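Local coordinates for carboxypeptidase Y inhibitor (Saccharomyces cerevisiae, PDB 1WPX), which inhibits the serine carboxypeptidase carboxypeptidase Y specifically and potently, as a member of the phosphatidylethanolamine-binding protein family, at residues 31-37 with 209-213; 41-45 with 56-60; 87-91 with 167-173; 111-117 with 144-150; 118-122 with 135-141. All coordinates share one frame; numbering follows the deposited sequence.

Four of the five contacts reach one curled antiparallel sheet. Contacts 4 and 5 both use strand 110-120, which pairs with 145-148 in one and 134-140 in the other, their centres about 16 Å apart. Contact 3 joins strand 90-96, a neighbour of 110-120, to strand 162-170, and contact 1 brings the start of strand 35-40 against strand 208-217, the neighbour of 162-170, its centre about 12 Å from that of contact 3. Along the chain, contact 1 spans all the others, contact 2 closes before contact 3 opens, and contact 5 falls within contact 4, itself within contact 3. Contact 2, a peripheral loop pair, meets contact 4 through Y150. Early and late sequence are thus bound into one sheet.

Contact 1 of 5, residues 31-37 with 209-213; sequences FQPSGIL and LVASN
F31 lays its ring against L209, whose methyl CD1 sits over one face, 3.6 Å from the ring centroid of F31, in a CH-pi contact where the two side chains cross at about a right angle. The torsion that sets CG of F31 opposite its own N (chi1 169°) carries the ring across to the strand, and at its edge lie the V210 carbonyl and the A211 amide. The ring N of P33 approaches the other face, and CA of P33 stands 3.8 Å from O of V210. Next, S34 N donates to V210 O over 3.1 Å in a nearly straight bond (171°), while CB of S34 rests 4.0 Å from CG1 of V210. This carbonyl belongs to a classic beta bulge: V210 and A211 both face L168 of the neighbouring strand 162-170. After S34 strand 35-40 begins, the axis of its 35-37 part inclined 42° to that of 209-213. G35 O lies 4.0 Å from A211 CB. I36 turns away, to T67 and an apolar side chain of another protein chain. L37 returns, its CB 4.1 Å from CB of A211, and its O accepts N213 ND2 at 2.9 Å; OD1 of N213 takes the amide of M49.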
# COMPACT_ATOMS: atom_id res chain seq x y z
N PHE B 31 7.45 23.63 6.91
CA PHE B 31 7.45 23.44 5.47
C PHE B 31 6.20 22.71 4.95
O PHE B 31 5.78 21.68 5.49
CB PHE B 31 8.70 22.67 5.03
CG PHE B 31 8.66 22.20 3.61
CD1 PHE B 31 8.69 20.84 3.32
CD2 PHE B 31 8.58 23.11 2.56
CE1 PHE B 31 8.64 20.40 2.00
CE2 PHE B 31 8.52 22.69 1.24
CZ PHE B 31 8.55 21.33 0.95
N GLN B 32 5.61 23.28 3.90
CA GLN B 32 4.43 22.72 3.25
C GLN B 32 4.76 22.52 1.79
O GLN B 32 5.13 23.47 1.10
CB GLN B 32 3.25 23.70 3.35
CG GLN B 32 2.68 23.88 4.74
CD GLN B 32 1.96 22.64 5.24
OE1 GLN B 32 2.56 21.56 5.34
NE2 GLN B 32 0.68 22.78 5.56
N PRO B 33 4.66 21.29 1.29
CA PRO B 33 4.96 21.02 -0.12
C PRO B 33 3.88 21.64 -1.02
O PRO B 33 2.70 21.63 -0.67
CB PRO B 33 4.95 19.50 -0.21
CG PRO B 33 5.26 19.07 1.20
CD PRO B 33 4.47 20.03 2.03
N SER B 34 4.28 22.19 -2.16
CA SER B 34 3.33 22.79 -3.09
C SER B 34 2.94 21.79 -4.15
O SER B 34 1.95 21.97 -4.86
CB SER B 34 3.93 24.03 -3.74
OG SER B 34 4.10 25.06 -2.79
N GLY B 35 3.74 20.74 -4.27
CA GLY B 35 3.47 19.70 -5.24
C GLY B 35 4.27 18.49 -4.83
O GLY B 35 4.74 18.42 -3.69
N ILE B 36 4.41 17.51 -5.71
CA ILE B 36 5.19 16.34 -5.37
C ILE B 36 6.20 16.08 -6.47
O ILE B 36 5.90 16.24 -7.65
CB ILE B 36 4.29 15.09 -5.12
CG1 ILE B 36 3.90 14.44 -6.43
CG2 ILE B 36 3.06 15.47 -4.29
CD1 ILE B 36 4.79 13.28 -6.77
N LEU B 37 7.39 15.67 -6.07
CA LEU B 37 8.47 15.41 -7.01
C LEU B 37 8.65 13.92 -7.29
O LEU B 37 9.10 13.17 -6.42
CB LEU B 37 9.78 15.98 -6.46
CG LEU B 37 11.01 15.95 -7.38
CD1 LEU B 37 10.81 16.85 -8.59
CD2 LEU B 37 12.21 16.42 -6.58
N LEU B 209 11.93 26.59 -1.48
CA LEU B 209 11.72 25.14 -1.53
C LEU B 209 10.29 24.85 -1.98
O LEU B 209 9.34 25.40 -1.43
CB LEU B 209 11.92 24.52 -0.14
CG LEU B 209 12.57 23.14 -0.04
CD1 LEU B 209 12.02 22.42 1.19
CD2 LEU B 209 12.31 22.32 -1.28
N VAL B 210 10.13 23.99 -2.98
CA VAL B 210 8.80 23.66 -3.48
C VAL B 210 8.42 22.19 -3.29
O VAL B 210 7.26 21.88 -3.06
CB VAL B 210 8.66 24.04 -4.98
CG1 VAL B 210 7.39 23.44 -5.57
CG2 VAL B 210 8.60 25.55 -5.12
N ALA B 211 9.40 21.29 -3.38
CA ALA B 211 9.12 19.87 -3.23
C ALA B 211 10.36 19.06 -2.84
O ALA B 211 11.49 19.55 -2.92
CB ALA B 211 8.53 19.32 -4.51
N SER B 212 10.12 17.82 -2.43
CA SER B 212 11.20 16.92 -2.03
C SER B 212 10.81 15.43 -2.00
O SER B 212 9.69 15.08 -1.65
CB SER B 212 11.73 17.32 -0.66
OG SER B 212 12.74 16.43 -0.23
N ASN B 213 11.74 14.58 -2.38
CA ASN B 213 11.55 13.13 -2.37
C ASN B 213 12.89 12.57 -1.90
O ASN B 213 13.88 13.28 -1.89
CB ASN B 213 11.23 12.61 -3.77
CG ASN B 213 10.54 11.25 -3.75
OD1 ASN B 213 10.58 10.53 -2.76
ND2 ASN B 213 9.92 10.89 -4.86

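Contact 2 of 5, residues 41-45 with 56-60; sequences YSSSA and EKARS
Y41 reaches across to segment 56-60 with its whole side chain. Its CB starts 3.5 Å from the carbonyl O of K57, and CG, set opposite the carbonyl carbon of its own residue (chi1 -76°), turns the ring onto A58. From there the ring divides its contacts between face and edge. CA of A58 lies over one face, 3.7 Å from the centroid of the Y41 ring and 16° off the normal, a CH-pi contact. Along the edge, CE1 of Y41 is 3.2 Å from S60 O, which lies in the ring plane. Farther out, CZ of Y41 touches CB of A58 at 3.6 Å. The hydroxyl at the tip is hydrogen-bonded to OH of Y150, which also binds A58 O, so one tyrosine bridges both segments. K57 adds a second link: bent at its last torsion, it brings NZ to OG of S44, a hydrogen bond of 2.8 Å, and its CD passes 4.1 Å from CB of A45. S42 to A45 form a type I turn, with a classic bulge at Y41 and S42, between strands 35-40 and 45-47. Residues 56-60 leave a short 3-10 segment and lead on to strand 63-69, which pairs with 35-40 as 45-47 also does.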
# COMPACT_ATOMS: atom_id res chain seq x y z
N TYR B 41 15.08 6.29 -11.55
CA TYR B 41 16.34 5.96 -12.22
C TYR B 41 16.02 5.05 -13.38
O TYR B 41 16.62 5.15 -14.45
CB TYR B 41 17.28 5.26 -11.24
CG TYR B 41 17.91 6.21 -10.25
CD1 TYR B 41 19.01 6.99 -10.61
CD2 TYR B 41 17.40 6.34 -8.96
CE1 TYR B 41 19.58 7.88 -9.71
CE2 TYR B 41 17.96 7.23 -8.06
CZ TYR B 41 19.05 8.00 -8.44
OH TYR B 41 19.62 8.87 -7.54
N SER B 42 15.06 4.15 -13.16
CA SER B 42 14.61 3.21 -14.17
C SER B 42 13.27 2.64 -13.70
O SER B 42 12.94 2.73 -12.52
CB SER B 42 15.62 2.08 -14.37
OG SER B 42 15.74 1.29 -13.20
N SER B 43 12.51 2.06 -14.62
CA SER B 43 11.20 1.51 -14.29
C SER B 43 11.23 0.65 -13.03
O SER B 43 10.21 0.47 -12.36
CB SER B 43 10.65 0.70 -15.47
OG SER B 43 11.45 -0.43 -15.75
N SER B 44 12.40 0.12 -12.69
CA SER B 44 12.53 -0.73 -11.52
C SER B 44 13.22 0.00 -10.37
O SER B 44 13.41 -0.57 -9.29
CB SER B 44 13.32 -1.99 -11.85
OG SER B 44 14.68 -1.67 -12.13
N ALA B 45 13.60 1.26 -10.60
CA ALA B 45 14.28 2.03 -9.58
C ALA B 45 13.66 3.40 -9.35
O ALA B 45 14.25 4.43 -9.68
CB ALA B 45 15.75 2.19 -9.95
N GLU B 56 24.08 0.43 -7.27
CA GLU B 56 24.35 0.36 -8.70
C GLU B 56 23.22 0.87 -9.58
O GLU B 56 23.45 1.24 -10.73
CB GLU B 56 24.72 -1.07 -9.12
CG GLU B 56 23.68 -2.12 -8.77
CD GLU B 56 23.74 -2.55 -7.31
OE1 GLU B 56 22.89 -3.37 -6.91
OE2 GLU B 56 24.64 -2.08 -6.56
N LYS B 57 22.00 0.88 -9.06
CA LYS B 57 20.87 1.36 -9.84
C LYS B 57 20.83 2.89 -9.87
O LYS B 57 20.31 3.48 -10.82
CB LYS B 57 19.56 0.79 -9.30
CG LYS B 57 19.27 -0.62 -9.80
CD LYS B 57 17.99 -1.17 -9.20
CE LYS B 57 17.61 -2.52 -9.81
NZ LYS B 57 17.19 -2.39 -11.24
N ALA B 58 21.39 3.52 -8.84
CA ALA B 58 21.42 4.97 -8.75
C ALA B 58 22.75 5.50 -9.29
O ALA B 58 23.25 6.54 -8.87
CB ALA B 58 21.25 5.40 -7.30
N ARG B 59 23.30 4.76 -10.25
CA ARG B 59 24.58 5.10 -10.86
C ARG B 59 24.55 6.32 -11.79
O ARG B 59 25.46 7.15 -11.75
CB ARG B 59 25.09 3.87 -11.63
CG ARG B 59 26.57 3.89 -11.96
CD ARG B 59 26.95 2.67 -12.77
NE ARG B 59 26.06 2.49 -13.92
CZ ARG B 59 26.39 1.82 -15.03
NH1 ARG B 59 27.59 1.27 -15.14
NH2 ARG B 59 25.51 1.70 -16.02
N SER B 60 23.52 6.44 -12.62
CA SER B 60 23.40 7.57 -13.53
C SER B 60 22.38 8.59 -13.04
O SER B 60 21.72 8.37 -12.04
CB SER B 60 23.01 7.08 -14.93
OG SER B 60 23.96 6.15 -15.42

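Contact 3 of 5, residues 87-91 with 167-173; sequences DDLFT and LLYKQPK
Q171 reaches over to T91 with an extended side chain, and the hydroxyl OG1 of T91 donates to its OE1 over 2.8 Å. The hydroxyl comes in well off the C=O direction (119°) and tilted from the carbonyl plane; the two side chains cross at about a right angle. OE1 of Q171 takes a second bond from the amide N of D117, and NE2 lies 3.5 Å from CB of L89 and bonds weakly to V175 O. CG of Q171 stands opposite its own carbonyl carbon (chi1 -57°), which takes it to within 3.4 Å of L89 O and the chain on toward T91 OG1. An alanine in its place would be likely to leave the hydroxyl of T91 and the amide of D117 without their common acceptor. These side chains hang on an antiparallel pairing of strands 90-96 and 162-170, in which T91 and Y169 form a hydrogen-bonded pair: T91 N to Y169 O and Y169 N to T91 O are both 2.8 Å. Q171 N continues the ladder to L89 O. F90 and K170, the non-hydrogen-bonded pair, occupy the other face; there CB of F90 touches CD1 of L168 at 3.9 Å. K170 is fully extended, its CG opposite the backbone N (chi1 175°), and this stretches NZ to a long salt bridge with D88 OD1 at 3.6 Å, while OD2 of D88 accepts from Q85 N. Farther along, K173 NZ meets OD2 of the poorly ordered D87 at 2.9 Å from above the carboxylate plane, in a salt bridge.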
# COMPACT_ATOMS: atom_id res chain seq x y z
N ASP B 87 7.80 32.50 -16.29
CA ASP B 87 9.17 32.95 -16.10
C ASP B 87 9.94 31.98 -15.20
O ASP B 87 11.15 31.83 -15.33
CB ASP B 87 9.18 34.34 -15.45
CG ASP B 87 8.25 35.31 -16.13
OD1 ASP B 87 8.55 35.74 -17.27
OD2 ASP B 87 7.20 35.63 -15.53
N ASP B 88 9.21 31.34 -14.29
CA ASP B 88 9.79 30.41 -13.33
C ASP B 88 10.97 29.56 -13.79
O ASP B 88 10.91 28.89 -14.82
CB ASP B 88 8.71 29.48 -12.78
CG ASP B 88 7.78 30.18 -11.80
OD1 ASP B 88 8.11 31.31 -11.37
OD2 ASP B 88 6.73 29.58 -11.47
N LEU B 89 12.03 29.60 -13.00
CA LEU B 89 13.22 28.82 -13.24
C LEU B 89 13.44 28.01 -11.97
O LEU B 89 13.27 28.53 -10.86
CB LEU B 89 14.42 29.73 -13.52
CG LEU B 89 14.41 30.47 -14.86
CD1 LEU B 89 15.67 31.33 -14.96
CD2 LEU B 89 14.37 29.47 -16.00
N PHE B 90 13.80 26.74 -12.10
CA PHE B 90 13.99 25.91 -10.92
C PHE B 90 15.40 25.37 -10.73
O PHE B 90 16.21 25.33 -11.66
CB PHE B 90 13.01 24.74 -10.93
CG PHE B 90 11.57 25.16 -11.01
CD1 PHE B 90 10.99 25.46 -12.24
CD2 PHE B 90 10.80 25.28 -9.86
CE1 PHE B 90 9.67 25.87 -12.32
CE2 PHE B 90 9.48 25.69 -9.92
CZ PHE B 90 8.91 25.99 -11.16
N THR B 91 15.67 24.95 -9.50
CA THR B 91 16.94 24.35 -9.13
C THR B 91 16.67 23.00 -8.48
O THR B 91 15.86 22.89 -7.56
CB THR B 91 17.74 25.24 -8.16
OG1 THR B 91 18.40 26.28 -8.90
CG2 THR B 91 18.77 24.42 -7.39
N LEU B 167 15.68 17.84 -3.72
CA LEU B 167 14.93 19.05 -3.38
C LEU B 167 14.75 19.96 -4.59
O LEU B 167 15.71 20.23 -5.32
CB LEU B 167 15.63 19.83 -2.27
CG LEU B 167 15.91 19.10 -0.95
CD1 LEU B 167 17.30 18.51 -1.00
CD2 LEU B 167 15.81 20.05 0.21
N LEU B 168 13.52 20.42 -4.81
CA LEU B 168 13.22 21.30 -5.92
C LEU B 168 13.00 22.72 -5.41
O LEU B 168 12.13 22.96 -4.57
CB LEU B 168 11.98 20.82 -6.67
CG LEU B 168 11.61 21.63 -7.92
CD1 LEU B 168 12.67 21.42 -8.98
CD2 LEU B 168 10.25 21.22 -8.45
N TYR B 169 13.79 23.67 -5.91
CA TYR B 169 13.65 25.06 -5.50
C TYR B 169 13.23 25.97 -6.65
O TYR B 169 13.59 25.74 -7.80
CB TYR B 169 14.97 25.60 -4.95
CG TYR B 169 15.40 25.02 -3.63
CD1 TYR B 169 16.17 23.86 -3.57
CD2 TYR B 169 15.06 25.65 -2.43
CE1 TYR B 169 16.59 23.34 -2.34
CE2 TYR B 169 15.47 25.14 -1.20
CZ TYR B 169 16.24 23.98 -1.16
OH TYR B 169 16.67 23.49 0.05
N LYS B 170 12.47 27.01 -6.32
CA LYS B 170 12.05 27.99 -7.31
C LYS B 170 13.04 29.14 -7.16
O LYS B 170 13.25 29.62 -6.04
CB LYS B 170 10.64 28.50 -7.04
CG LYS B 170 10.24 29.61 -7.99
CD LYS B 170 9.04 30.37 -7.48
CE LYS B 170 8.76 31.58 -8.36
NZ LYS B 170 7.55 32.35 -7.93
N GLN B 171 13.65 29.58 -8.25
CA GLN B 171 14.61 30.67 -8.20
C GLN B 171 13.87 32.01 -8.23
O GLN B 171 12.77 32.09 -8.75
CB GLN B 171 15.57 30.59 -9.39
CG GLN B 171 16.31 29.27 -9.47
CD GLN B 171 17.16 29.13 -10.73
OE1 GLN B 171 17.70 28.06 -11.01
NE2 GLN B 171 17.28 30.22 -11.49
N PRO B 172 14.47 33.07 -7.65
CA PRO B 172 13.84 34.39 -7.64
C PRO B 172 13.71 34.84 -9.10
O PRO B 172 14.61 34.58 -9.91
CB PRO B 172 14.84 35.26 -6.88
CG PRO B 172 15.67 34.29 -6.10
CD PRO B 172 15.81 33.13 -7.04
N LYS B 173 12.62 35.52 -9.44
CA LYS B 173 12.44 35.95 -10.82
C LYS B 173 13.58 36.78 -11.40
O LYS B 173 14.10 37.71 -10.77
CB LYS B 173 11.12 36.72 -10.97
CG LYS B 173 10.83 37.13 -12.41
CD LYS B 173 9.41 37.62 -12.57
CE LYS B 173 9.04 37.80 -14.04
NZ LYS B 173 7.59 38.16 -14.20

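Contact 4 of 5, residues 111-117 with 144-150; sequences CHLVECD and SNTLIEY. With SO4 (sulfate ion), chain G.
V114 and I148 meet CB to CB at 4.0 Å, their side chains on the same face of the sheet. I148 sets CG1 opposite its carbonyl carbon (chi1 -63°) and CG2 opposite its N, which brings both branches to 4.0 Å from SG of C111. Beside them V114 CG1 touches CB of L147, whose CD1 rests on SG of C116. The backbone holds this row in place: V114 N bonds I148 O, and V114 O takes L147 N at 2.9 Å with a weak second bond from I148 N, as L147 and I148 share V114 in a classic bulge. C116 and N145 close the ladder as a hydrogen-bonded pair. On the flank, L113 CB lies at the edge of the Y150 ring, 4.0 Å from CD1. At the far end H112 NE2 donates to O4 of a bound sulfate over 2.7 Å (165°), edge-on, while its ND1 bonds M151 O. A leucine here would probably leave the sulfate without this donor and M151 O without its mate. A154 N and Y164 OH also bind the sulfate, which probably came from the crystallisation liquor; the site is consistent with the anion-binding pocket of phosphatidylethanolamine-binding proteins, which accommodates phosphate groups.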
# COMPACT_ATOMS: atom_id res chain seq x y z
N CYS B 111 27.45 17.05 -1.40
CA CYS B 111 26.77 17.52 -2.60
C CYS B 111 26.86 16.54 -3.77
O CYS B 111 27.92 16.32 -4.34
CB CYS B 111 27.33 18.88 -3.00
SG CYS B 111 26.26 19.82 -4.10
N HIS B 112 25.71 15.97 -4.13
CA HIS B 112 25.65 15.01 -5.22
C HIS B 112 25.20 15.59 -6.55
O HIS B 112 25.60 15.10 -7.62
CB HIS B 112 24.72 13.86 -4.82
CG HIS B 112 25.36 12.84 -3.93
ND1 HIS B 112 26.17 11.84 -4.41
CD2 HIS B 112 25.34 12.70 -2.59
CE1 HIS B 112 26.62 11.11 -3.40
NE2 HIS B 112 26.13 11.61 -2.28
N LEU B 113 24.39 16.64 -6.50
CA LEU B 113 23.89 17.23 -7.73
C LEU B 113 23.26 18.59 -7.49
O LEU B 113 22.68 18.84 -6.42
CB LEU B 113 22.87 16.26 -8.35
CG LEU B 113 22.07 16.56 -9.62
CD1 LEU B 113 20.91 17.47 -9.29
CD2 LEU B 113 22.97 17.16 -10.69
N VAL B 114 23.40 19.46 -8.47
CA VAL B 114 22.86 20.81 -8.43
C VAL B 114 22.66 21.33 -9.84
O VAL B 114 23.61 21.75 -10.49
CB VAL B 114 23.78 21.80 -7.69
CG1 VAL B 114 23.24 23.21 -7.83
CG2 VAL B 114 23.87 21.44 -6.23
N GLU B 115 21.42 21.29 -10.32
CA GLU B 115 21.08 21.76 -11.66
C GLU B 115 20.24 23.03 -11.53
O GLU B 115 19.29 23.07 -10.75
CB GLU B 115 20.25 20.71 -12.39
CG GLU B 115 20.96 20.05 -13.53
CD GLU B 115 19.99 19.24 -14.36
OE1 GLU B 115 19.42 18.27 -13.82
OE2 GLU B 115 19.80 19.59 -15.54
N CYS B 116 20.59 24.06 -12.29
CA CYS B 116 19.86 25.31 -12.21
C CYS B 116 19.31 25.80 -13.54
O CYS B 116 19.63 25.25 -14.60
CB CYS B 116 20.74 26.40 -11.61
SG CYS B 116 21.56 25.92 -10.07
N ASP B 117 18.49 26.84 -13.46
CA ASP B 117 17.87 27.45 -14.63
C ASP B 117 17.08 26.41 -15.42
O ASP B 117 17.19 26.33 -16.64
CB ASP B 117 18.94 28.08 -15.52
CG ASP B 117 19.98 28.86 -14.72
OD1 ASP B 117 19.59 29.71 -13.89
OD2 ASP B 117 21.19 28.61 -14.93
N SER B 144 19.56 24.62 -19.20
CA SER B 144 19.94 24.55 -17.80
C SER B 144 21.44 24.66 -17.60
O SER B 144 22.21 24.57 -18.56
CB SER B 144 19.43 23.25 -17.17
OG SER B 144 20.00 22.12 -17.81
N ASN B 145 21.86 24.85 -16.36
CA ASN B 145 23.28 24.96 -16.02
C ASN B 145 23.58 24.09 -14.80
O ASN B 145 23.03 24.31 -13.72
CB ASN B 145 23.68 26.41 -15.72
CG ASN B 145 23.56 27.32 -16.94
OD1 ASN B 145 22.48 27.85 -17.24
ND2 ASN B 145 24.66 27.49 -17.66
N THR B 146 24.44 23.11 -14.98
CA THR B 146 24.82 22.21 -13.90
C THR B 146 26.00 22.78 -13.13
O THR B 146 27.11 22.85 -13.65
CB THR B 146 25.22 20.82 -14.45
OG1 THR B 146 24.09 20.22 -15.11
CG2 THR B 146 25.69 19.91 -13.32
N LEU B 147 25.77 23.19 -11.89
CA LEU B 147 26.85 23.72 -11.07
C LEU B 147 27.67 22.58 -10.49
O LEU B 147 28.88 22.70 -10.32
CB LEU B 147 26.30 24.57 -9.92
CG LEU B 147 25.48 25.82 -10.26
CD1 LEU B 147 25.20 26.59 -8.97
CD2 LEU B 147 26.23 26.68 -11.25
N ILE B 148 27.00 21.47 -10.18
CA ILE B 148 27.66 20.30 -9.62
C ILE B 148 27.17 19.04 -10.32
O ILE B 148 26.07 18.55 -10.04
CB ILE B 148 27.37 20.17 -8.11
CG1 ILE B 148 27.94 21.37 -7.35
CG2 ILE B 148 27.94 18.87 -7.57
CD1 ILE B 148 29.45 21.49 -7.42
N GLU B 149 27.97 18.51 -11.25
CA GLU B 149 27.57 17.31 -11.99
C GLU B 149 27.11 16.18 -11.07
O GLU B 149 27.53 16.08 -9.92
CB GLU B 149 28.72 16.83 -12.89
CG GLU B 149 30.04 16.51 -12.19
CD GLU B 149 30.70 17.72 -11.52
OE1 GLU B 149 30.64 18.84 -12.08
OE2 GLU B 149 31.30 17.55 -10.43
N TYR B 150 26.22 15.33 -11.59
CA TYR B 150 25.68 14.22 -10.82
C TYR B 150 26.69 13.16 -10.43
O TYR B 150 27.56 12.78 -11.22
CB TYR B 150 24.55 13.54 -11.59
CG TYR B 150 23.93 12.36 -10.85
CD1 TYR B 150 22.98 12.57 -9.85
CD2 TYR B 150 24.32 11.05 -11.12
CE1 TYR B 150 22.42 11.50 -9.15
CE2 TYR B 150 23.78 9.97 -10.42
CZ TYR B 150 22.82 10.21 -9.44
OH TYR B 150 22.26 9.15 -8.75
S SO4 G . 28.01 9.67 -0.23
O1 SO4 G . 29.24 10.28 -0.74
O2 SO4 G . 27.42 8.82 -1.27
O3 SO4 G . 28.32 8.86 0.96
O4 SO4 G . 27.06 10.73 0.15

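Contact 5 of 5, residues 118-122 with 135-141; sequences LKLLN and FASEFNT
L120 and F139 lie side by side, pointing the same way, with CD2 of L120 3.6 Å from CE1 of the F139 ring. The other methyl of L120, CD1, reaches CE1 of F135 at 4.2 Å, so one leucine bridges two aromatic rings. L118 comes to F139 at about a right angle, its CD2 4.1 Å from CB of F139. Outside the pair, F139 also packs on F64 and F66 of strand 63-69, while L120 touches F90, which ties this centre to neighbouring strands. L120 and F139 are a non-hydrogen-bonded pair between antiparallel strands 110-120 and 134-140; their side chains leave the backbone on diverging courses, but the end of L120 comes back alongside F139. On one flank the amide of N140 bonds K119 O at 2.7 Å; on the other L121 N bonds E138 O at 3.2 Å. Toward the surface, L121 crosses N140 at about a right angle, bringing its CD2 to 3.8 Å from CB of N140. On the polar side S137 OG, turned opposite its own backbone N (chi1 173°), accepts N122 N at 2.6 Å and donates to E138 O at 2.8 Å, on a lone pair of that carbonyl, which therefore serves two donors. ND2 of N122 stands over the centre of the F135 ring, and E138 packs against an aromatic side chain of another protein chain.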
# COMPACT_ATOMS: atom_id res chain seq x y z
N LEU B 118 16.28 25.63 -14.70
CA LEU B 118 15.44 24.59 -15.28
C LEU B 118 14.05 25.16 -15.46
O LEU B 118 13.55 25.85 -14.57
CB LEU B 118 15.34 23.39 -14.34
CG LEU B 118 16.48 22.38 -14.24
CD1 LEU B 118 16.38 21.62 -12.93
CD2 LEU B 118 16.41 21.43 -15.43
N LYS B 119 13.42 24.89 -16.60
CA LYS B 119 12.07 25.39 -16.80
C LYS B 119 11.14 24.22 -17.11
O LYS B 119 11.56 23.19 -17.65
CB LYS B 119 12.02 26.43 -17.93
CG LYS B 119 12.44 25.93 -19.29
CD LYS B 119 12.18 26.97 -20.36
CE LYS B 119 12.79 26.58 -21.72
NZ LYS B 119 14.30 26.57 -21.74
N LEU B 120 9.87 24.37 -16.74
CA LEU B 120 8.89 23.33 -16.96
C LEU B 120 8.38 23.27 -18.40
O LEU B 120 8.14 24.30 -19.03
CB LEU B 120 7.70 23.55 -16.02
CG LEU B 120 7.94 23.25 -14.54
CD1 LEU B 120 6.92 23.97 -13.66
CD2 LEU B 120 7.88 21.74 -14.34
N LEU B 121 8.24 22.05 -18.93
CA LEU B 121 7.70 21.88 -20.28
C LEU B 121 6.23 22.25 -20.18
O LEU B 121 5.66 22.86 -21.08
CB LEU B 121 7.82 20.42 -20.72
CG LEU B 121 9.21 19.84 -20.98
CD1 LEU B 121 9.13 18.33 -21.05
CD2 LEU B 121 9.77 20.40 -22.28
N ASN B 122 5.62 21.89 -19.05
CA ASN B 122 4.21 22.16 -18.78
C ASN B 122 3.33 21.65 -19.91
O ASN B 122 3.20 20.44 -20.12
CB ASN B 122 3.98 23.66 -18.56
CG ASN B 122 2.55 23.98 -18.14
OD1 ASN B 122 1.60 23.75 -18.89
ND2 ASN B 122 2.40 24.52 -16.92
N PHE B 135 -1.38 20.09 -12.64
CA PHE B 135 -0.59 19.71 -13.80
C PHE B 135 0.65 18.92 -13.41
O PHE B 135 1.24 19.15 -12.35
CB PHE B 135 -0.19 20.93 -14.64
CG PHE B 135 0.82 21.83 -13.97
CD1 PHE B 135 2.15 21.47 -13.87
CD2 PHE B 135 0.42 23.06 -13.45
CE1 PHE B 135 3.08 22.30 -13.26
CE2 PHE B 135 1.34 23.91 -12.84
CZ PHE B 135 2.67 23.53 -12.75
N ALA B 136 1.02 17.99 -14.27
CA ALA B 136 2.20 17.18 -14.06
C ALA B 136 3.10 17.49 -15.24
O ALA B 136 2.66 17.43 -16.38
CB ALA B 136 1.83 15.71 -14.06
N SER B 137 4.34 17.85 -14.96
CA SER B 137 5.27 18.18 -16.03
C SER B 137 6.70 17.80 -15.74
O SER B 137 7.15 17.78 -14.60
CB SER B 137 5.20 19.68 -16.33
OG SER B 137 6.22 20.05 -17.26
N GLU B 138 7.43 17.49 -16.81
CA GLU B 138 8.84 17.15 -16.70
C GLU B 138 9.58 18.45 -16.95
O GLU B 138 8.97 19.48 -17.26
CB GLU B 138 9.21 16.12 -17.75
CG GLU B 138 8.43 14.83 -17.61
CD GLU B 138 8.94 13.74 -18.52
OE1 GLU B 138 8.95 13.96 -19.75
OE2 GLU B 138 9.33 12.67 -17.99
N PHE B 139 10.90 18.43 -16.83
CA PHE B 139 11.67 19.64 -17.03
C PHE B 139 12.30 19.71 -18.40
O PHE B 139 12.54 18.69 -19.06
CB PHE B 139 12.75 19.74 -15.96
CG PHE B 139 12.20 19.86 -14.58
CD1 PHE B 139 11.68 21.06 -14.12
CD2 PHE B 139 12.15 18.74 -13.75
CE1 PHE B 139 11.11 21.16 -12.86
CE2 PHE B 139 11.58 18.83 -12.48
CZ PHE B 139 11.06 20.04 -12.04
N ASN B 140 12.55 20.94 -18.85
CA ASN B 140 13.20 21.15 -20.12
C ASN B 140 14.67 21.33 -19.73
O ASN B 140 15.06 22.35 -19.16
CB ASN B 140 12.68 22.41 -20.80
CG ASN B 140 13.26 22.60 -22.19
OD1 ASN B 140 12.85 23.49 -22.93
ND2 ASN B 140 14.21 21.74 -22.55
N THR B 141 15.45 20.29 -20.02
CA THR B 141 16.87 20.25 -19.69
C THR B 141 17.76 21.18 -20.53
O THR B 141 18.86 21.52 -20.11
CB THR B 141 17.39 18.81 -19.83
OG1 THR B 141 18.69 18.71 -19.24
CG2 THR B 141 17.47 18.40 -21.30